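Local coordinates for galactan 1,3-beta-galactosidase (Phanerochaete chrysosporium, PDB 7BYS), which is a family 43 glycoside hydrolase acting as an exo-beta-1,3-galactanase in arabinogalactan breakdown, probably releasing galactose from beta-1,3-galactan chains, at residues 46-51 with 63-68; 196-201 with 219-224. All coordinates share one frame; numbering follows the deposited sequence.

Contact 1. Residues 46-51 with 63-68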
loop_
_atom_site.group_PDB
_atom_site.type_symbol
_atom_site.label_atom_id
_atom_site.label_comp_id
_atom_site.label_asym_id
_atom_site.label_seq_id
_atom_site.Cartn_x
_atom_site.Cartn_y
_atom_site.Cartn_z
ATOM N N LYS A 46 -17.065 8.417 2.339
ATOM C CA LYS A 46 -16.943 9.744 2.917
ATOM C C LYS A 46 -16.446 10.763 1.906
ATOM O O LYS A 46 -17.056 11.823 1.754
ATOM C CB LYS A 46 -16.001 9.722 4.129
ATOM C CG LYS A 46 -15.780 11.102 4.741
ATOM C CD LYS A 46 -14.900 11.016 5.978
ATOM C CE LYS A 46 -14.582 12.398 6.527
ATOM N NZ LYS A 46 -15.758 12.992 7.219
ATOM N N ALA A 47 -15.346 10.466 1.202
ATOM C CA ALA A 47 -14.856 11.360 0.161
ATOM C C ALA A 47 -13.780 10.651 -0.641
ATOM O O ALA A 47 -13.124 9.724 -0.153
ATOM C CB ALA A 47 -14.273 12.644 0.757
ATOM N N VAL A 48 -13.597 11.107 -1.878
ATOM C CA VAL A 48 -12.344 10.886 -2.596
ATOM C C VAL A 48 -11.483 12.108 -2.300
ATOM O O VAL A 48 -11.842 13.228 -2.677
ATOM C CB VAL A 48 -12.557 10.704 -4.106
ATOM C CG1 VAL A 48 -11.199 10.603 -4.821
ATOM C CG2 VAL A 48 -13.387 9.457 -4.393
ATOM N N SER A 49 -10.369 11.899 -1.604
ATOM C CA SER A 49 -9.439 12.954 -1.262
ATOM C C SER A 49 -8.546 13.311 -2.445
ATOM O O SER A 49 -8.467 12.586 -3.446
ATOM C CB SER A 49 -8.569 12.510 -0.093
ATOM O OG SER A 49 -7.920 11.287 -0.431
ATOM N N CYS A 50 -7.868 14.450 -2.318
ATOM C CA CYS A 50 -6.944 14.922 -3.337
ATOM C C CYS A 50 -5.779 15.600 -2.642
ATOM O O CYS A 50 -5.969 16.636 -1.992
ATOM C CB CYS A 50 -7.641 15.923 -4.269
ATOM S SG CYS A 50 -6.726 16.195 -5.846
ATOM N N TYR A 51 -4.586 15.031 -2.796
ATOM C CA TYR A 51 -3.357 15.584 -2.243
ATOM C C TYR A 51 -2.389 15.866 -3.380
ATOM O O TYR A 51 -2.323 15.108 -4.347
ATOM C CB TYR A 51 -2.678 14.589 -1.293
ATOM C CG TYR A 51 -3.470 14.207 -0.069
ATOM C CD1 TYR A 51 -4.480 13.271 -0.146
ATOM C CD2 TYR A 51 -3.179 14.773 1.171
ATOM C CE1 TYR A 51 -5.207 12.914 0.971
ATOM C CE2 TYR A 51 -3.899 14.419 2.305
ATOM C CZ TYR A 51 -4.911 13.490 2.202
ATOM O OH TYR A 51 -5.655 13.099 3.297
ATOM N N ASN A 63 -9.112 20.539 -1.319
ATOM C CA ASN A 63 -10.512 20.179 -1.151
ATOM C C ASN A 63 -10.781 18.818 -1.800
ATOM O O ASN A 63 -10.147 18.443 -2.789
ATOM C CB ASN A 63 -11.405 21.274 -1.746
ATOM C CG ASN A 63 -11.312 22.585 -0.967
ATOM O OD1 ASN A 63 -11.532 22.614 0.243
ATOM N ND2 ASN A 63 -10.968 23.667 -1.657
ATOM N N ASP A 64 -11.705 18.062 -1.214
ATOM C CA ASP A 64 -11.985 16.719 -1.707
ATOM C C ASP A 64 -12.387 16.743 -3.178
ATOM O O ASP A 64 -13.088 17.648 -3.639
ATOM C CB ASP A 64 -13.093 16.076 -0.877
ATOM C CG ASP A 64 -12.647 15.735 0.532
ATOM O OD1 ASP A 64 -11.441 15.494 0.744
ATOM O OD2 ASP A 64 -13.521 15.694 1.427
ATOM N N ALA A 65 -11.935 15.733 -3.916
ATOM C CA ALA A 65 -12.259 15.655 -5.332
ATOM C C ALA A 65 -13.672 15.135 -5.580
ATOM O O ALA A 65 -14.291 15.491 -6.590
ATOM C CB ALA A 65 -11.248 14.757 -6.045
ATOM N N LEU A 66 -14.193 14.285 -4.697
ATOM C CA LEU A 66 -15.546 13.759 -4.852
ATOM C C LEU A 66 -16.200 13.655 -3.483
ATOM O O LEU A 66 -15.582 13.196 -2.517
ATOM C CB LEU A 66 -15.571 12.391 -5.573
ATOM C CG LEU A 66 -16.972 11.938 -5.991
ATOM C CD1 LEU A 66 -17.461 12.817 -7.126
ATOM C CD2 LEU A 66 -16.972 10.470 -6.397
ATOM N N SER A 67 -17.447 14.092 -3.397
ATOM C CA SER A 67 -18.174 14.157 -2.142
ATOM C C SER A 67 -19.491 13.420 -2.293
ATOM O O SER A 67 -19.985 13.241 -3.409
ATOM C CB SER A 67 -18.438 15.617 -1.756
ATOM O OG SER A 67 -17.213 16.300 -1.578
ATOM N N PRO A 68 -20.088 12.977 -1.188
ATOM C CA PRO A 68 -21.309 12.174 -1.284
ATOM C C PRO A 68 -22.518 12.979 -1.728
ATOM O O PRO A 68 -22.589 14.199 -1.563
ATOM C CB PRO A 68 -21.504 11.651 0.144
ATOM C CG PRO A 68 -20.169 11.778 0.784
ATOM C CD PRO A 68 -19.570 13.003 0.190
HETATM O O HOH W 1 -8.926 16.058 -0.024
#
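One face of the Asp64 carboxylate is covered by the methyl of Ala47, whose CB stands 3.2 Å from Asp64 OD2. At the OD1 end a water bridges the two segments: it donates to Asp64 OD1 at 2.7 Å and accepts from Cys50 N at 3.0 Å. Asp64 CG lies anti to its carbonyl carbon (chi1 -70°), which turns the carboxylate over the 47-49 backbone, and OD1 also forms a salt bridge with Arg61. An alanine in place of Asp64 would probably leave Ala47 less covered and weaken the link to Cys50 N, since the carboxylate that takes both the water and Arg61 would be gone.

The backbone evidence is a classic beta bulge, with Ala65 and Leu66 both opposite Val48. Val48 O takes two N-H groups: Ala65 N at 2.8 Å, almost along the C=O axis, and Leu66 N at 3.3 Å on a lone pair. The return bond, Val48 N to Leu66 O at 3.0 Å, completes the antiparallel hydrogen-bonded pair. Residues 63-68 thus prolong the outer edge of a beta-propeller blade past strand 60-61.

Val48 and Leu66 cross obliquely, CB to CB at 3.8 Å, while Ala65 CB meets Cys50 CB at 4.2 Å; Phe34 and Met96 pack on Val48 and Ala65. Cys50 SG, anti to its own N, forms the disulfide with Cys119, and Ala65 bonds through its backbone to Tyr122, so this blade edge is held to the next blade.

Contact 2. Residues 196-201 with 219-224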
loop_
_atom_site.group_PDB
_atom_site.type_symbol
_atom_site.label_atom_id
_atom_site.label_comp_id
_atom_site.label_asym_id
_atom_site.label_seq_id
_atom_site.Cartn_x
_atom_site.Cartn_y
_atom_site.Cartn_z
ATOM N N GLY A 196 8.575 -0.369 -23.196
ATOM C CA GLY A 196 7.592 -0.691 -24.206
ATOM C C GLY A 196 6.709 -1.884 -23.903
ATOM O O GLY A 196 5.758 -2.134 -24.659
ATOM N N GLU A 197 6.985 -2.619 -22.832
ATOM C CA GLU A 197 6.230 -3.794 -22.424
ATOM C C GLU A 197 5.277 -3.401 -21.300
ATOM O O GLU A 197 5.549 -2.473 -20.531
ATOM C CB GLU A 197 7.210 -4.866 -21.934
ATOM C CG GLU A 197 6.589 -6.183 -21.517
ATOM C CD GLU A 197 6.505 -7.181 -22.657
ATOM O OE1 GLU A 197 6.282 -8.382 -22.367
ATOM O OE2 GLU A 197 6.656 -6.767 -23.834
ATOM N N TYR A 198 4.153 -4.107 -21.211
ATOM C CA TYR A 198 3.131 -3.828 -20.207
ATOM C C TYR A 198 3.266 -4.813 -19.053
ATOM O O TYR A 198 3.358 -6.026 -19.272
ATOM C CB TYR A 198 1.725 -3.948 -20.798
ATOM C CG TYR A 198 1.484 -3.077 -22.001
ATOM C CD1 TYR A 198 1.007 -1.779 -21.858
ATOM C CD2 TYR A 198 1.730 -3.550 -23.285
ATOM C CE1 TYR A 198 0.787 -0.971 -22.962
ATOM C CE2 TYR A 198 1.509 -2.744 -24.397
ATOM C CZ TYR A 198 1.038 -1.465 -24.226
ATOM O OH TYR A 198 0.821 -0.674 -25.339
ATOM N N PHE A 199 3.263 -4.297 -17.827
ATOM C CA PHE A 199 3.382 -5.125 -16.635
ATOM C C PHE A 199 2.143 -4.937 -15.776
ATOM O O PHE A 199 1.867 -3.821 -15.318
ATOM C CB PHE A 199 4.652 -4.777 -15.853
ATOM C CG PHE A 199 5.892 -5.283 -16.501
ATOM C CD1 PHE A 199 6.465 -4.585 -17.549
ATOM C CD2 PHE A 199 6.465 -6.464 -16.087
ATOM C CE1 PHE A 199 7.615 -5.068 -18.178
ATOM C CE2 PHE A 199 7.613 -6.954 -16.711
ATOM C CZ PHE A 199 8.182 -6.245 -17.754
ATOM N N LEU A 200 1.415 -6.028 -15.560
ATOM C CA LEU A 200 0.229 -6.055 -14.720
ATOM C C LEU A 200 0.627 -6.582 -13.350
ATOM O O LEU A 200 1.292 -7.621 -13.251
ATOM C CB LEU A 200 -0.821 -6.981 -15.350
ATOM C CG LEU A 200 -2.042 -7.354 -14.506
ATOM C CD1 LEU A 200 -2.937 -6.147 -14.274
ATOM C CD2 LEU A 200 -2.841 -8.474 -15.142
ATOM N N ILE A 201 0.260 -5.848 -12.303
ATOM C CA ILE A 201 0.403 -6.279 -10.917
ATOM C C ILE A 201 -0.996 -6.472 -10.362
ATOM O O ILE A 201 -1.871 -5.633 -10.598
ATOM C CB ILE A 201 1.126 -5.201 -10.092
ATOM C CG1 ILE A 201 2.393 -4.718 -10.802
ATOM C CG2 ILE A 201 1.409 -5.722 -8.686
ATOM C CD1 ILE A 201 3.413 -5.782 -10.992
ATOM N N SER A 219 3.439 -7.906 -24.515
ATOM C CA SER A 219 3.801 -6.865 -25.477
ATOM C C SER A 219 2.593 -6.099 -25.999
ATOM O O SER A 219 2.760 -5.073 -26.670
ATOM C CB SER A 219 4.583 -7.459 -26.652
ATOM O OG SER A 219 3.758 -8.298 -27.435
ATOM N N SER A 220 1.388 -6.566 -25.700
ATOM C CA SER A 220 0.156 -5.891 -26.065
ATOM C C SER A 220 -0.839 -6.107 -24.933
ATOM O O SER A 220 -0.788 -7.123 -24.238
ATOM C CB SER A 220 -0.405 -6.446 -27.391
ATOM O OG SER A 220 -1.820 -6.384 -27.428
ATOM N N LEU A 221 -1.739 -5.147 -24.737
ATOM C CA LEU A 221 -2.748 -5.323 -23.700
ATOM C C LEU A 221 -3.662 -6.505 -23.976
ATOM O O LEU A 221 -4.265 -7.042 -23.040
ATOM C CB LEU A 221 -3.539 -4.038 -23.496
ATOM C CG LEU A 221 -2.573 -3.034 -22.869
ATOM C CD1 LEU A 221 -2.999 -1.626 -23.150
ATOM C CD2 LEU A 221 -2.438 -3.294 -21.367
ATOM N N ALA A 222 -3.765 -6.931 -25.235
ATOM C CA ALA A 222 -4.555 -8.105 -25.590
ATOM C C ALA A 222 -3.888 -9.410 -25.188
ATOM O O ALA A 222 -4.518 -10.470 -25.312
ATOM C CB ALA A 222 -4.813 -8.127 -27.101
ATOM N N GLY A 223 -2.650 -9.365 -24.705
ATOM C CA GLY A 223 -1.896 -10.564 -24.439
ATOM C C GLY A 223 -1.098 -10.994 -25.654
ATOM O O GLY A 223 -1.031 -10.284 -26.661
ATOM N N PRO A 224 -0.478 -12.177 -25.586
ATOM C CA PRO A 224 -0.585 -13.100 -24.453
ATOM C C PRO A 224 0.188 -12.629 -23.228
ATOM O O PRO A 224 1.302 -12.116 -23.332
ATOM C CB PRO A 224 0.012 -14.402 -25.002
ATOM C CG PRO A 224 0.952 -13.965 -26.044
ATOM C CD PRO A 224 0.359 -12.727 -26.667
HETATM O O HOH W 2 5.364 -3.824 -26.470
HETATM O O HOH W 3 -1.603 -2.803 -26.492
#
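Tyr198 CG is anti to its carbonyl carbon, and chi2 of -89° stands the ring so that one face meets Leu221, whose CG is likewise anti to the carbonyl carbon. The result is a CH-pi contact: Leu221 CG lies 3.9 Å from the centroid of the Tyr198 ring and 11° off its normal. Both Leu221 methyls lie over that same face, Leu221 CD2 at 3.8 Å from Tyr198 CD1 and Leu221 CD1 equally near Tyr198 CE1. At the ring edge Ser219 O approaches Tyr198 CE2 to 3.5 Å. The phenol OH bonds to Asp143.

Glu197 CG is anti to the backbone N, and the chain bends at chi2 (91°), bringing OE2 to 3.3 Å from Ser219 CA without a direct hydrogen bond. Polar links between the segments run through water: one donates to both Gly196 O, at 2.5 Å, and Ser219 O, and another accepts from Leu221 N and donates only weakly to Tyr198 OH.

Residues 219-224 hold their own shape. Ser220 OG accepts from Ala222 N at 3.0 Å, an ST turn, and Gly223 N bonds to Ser220 O in a type I turn. This ST turn with its type I beta turn, laid against strand 197-204, links two successive strands within one blade of the family 43 beta-propeller.

In the fold
From the N terminus the chain builds the blade 22-27, 30-36, 48-53 and 60-61, and contact 1 closes a short hairpin-like loop of eleven intervening residues. The chain then moves through two further four-stranded sheets, the first opening with strand 79-88, which carries the galactose-binding Glu81, before reaching the blade that includes 197-204. Contact 2 closes 17 intervening residues, among them strand 214-218. The loops follow in series, neither nested nor crossed. The centres of contacts 1 and 2 are about 32 Å apart, their nearest atoms about 20 Å. Contact 1 closes the outer edge of its blade, where Cys50 and Ala65 reach Cys119 and Tyr122 of the next, whereas contact 2 fastens a surface turn to a strand of its own blade.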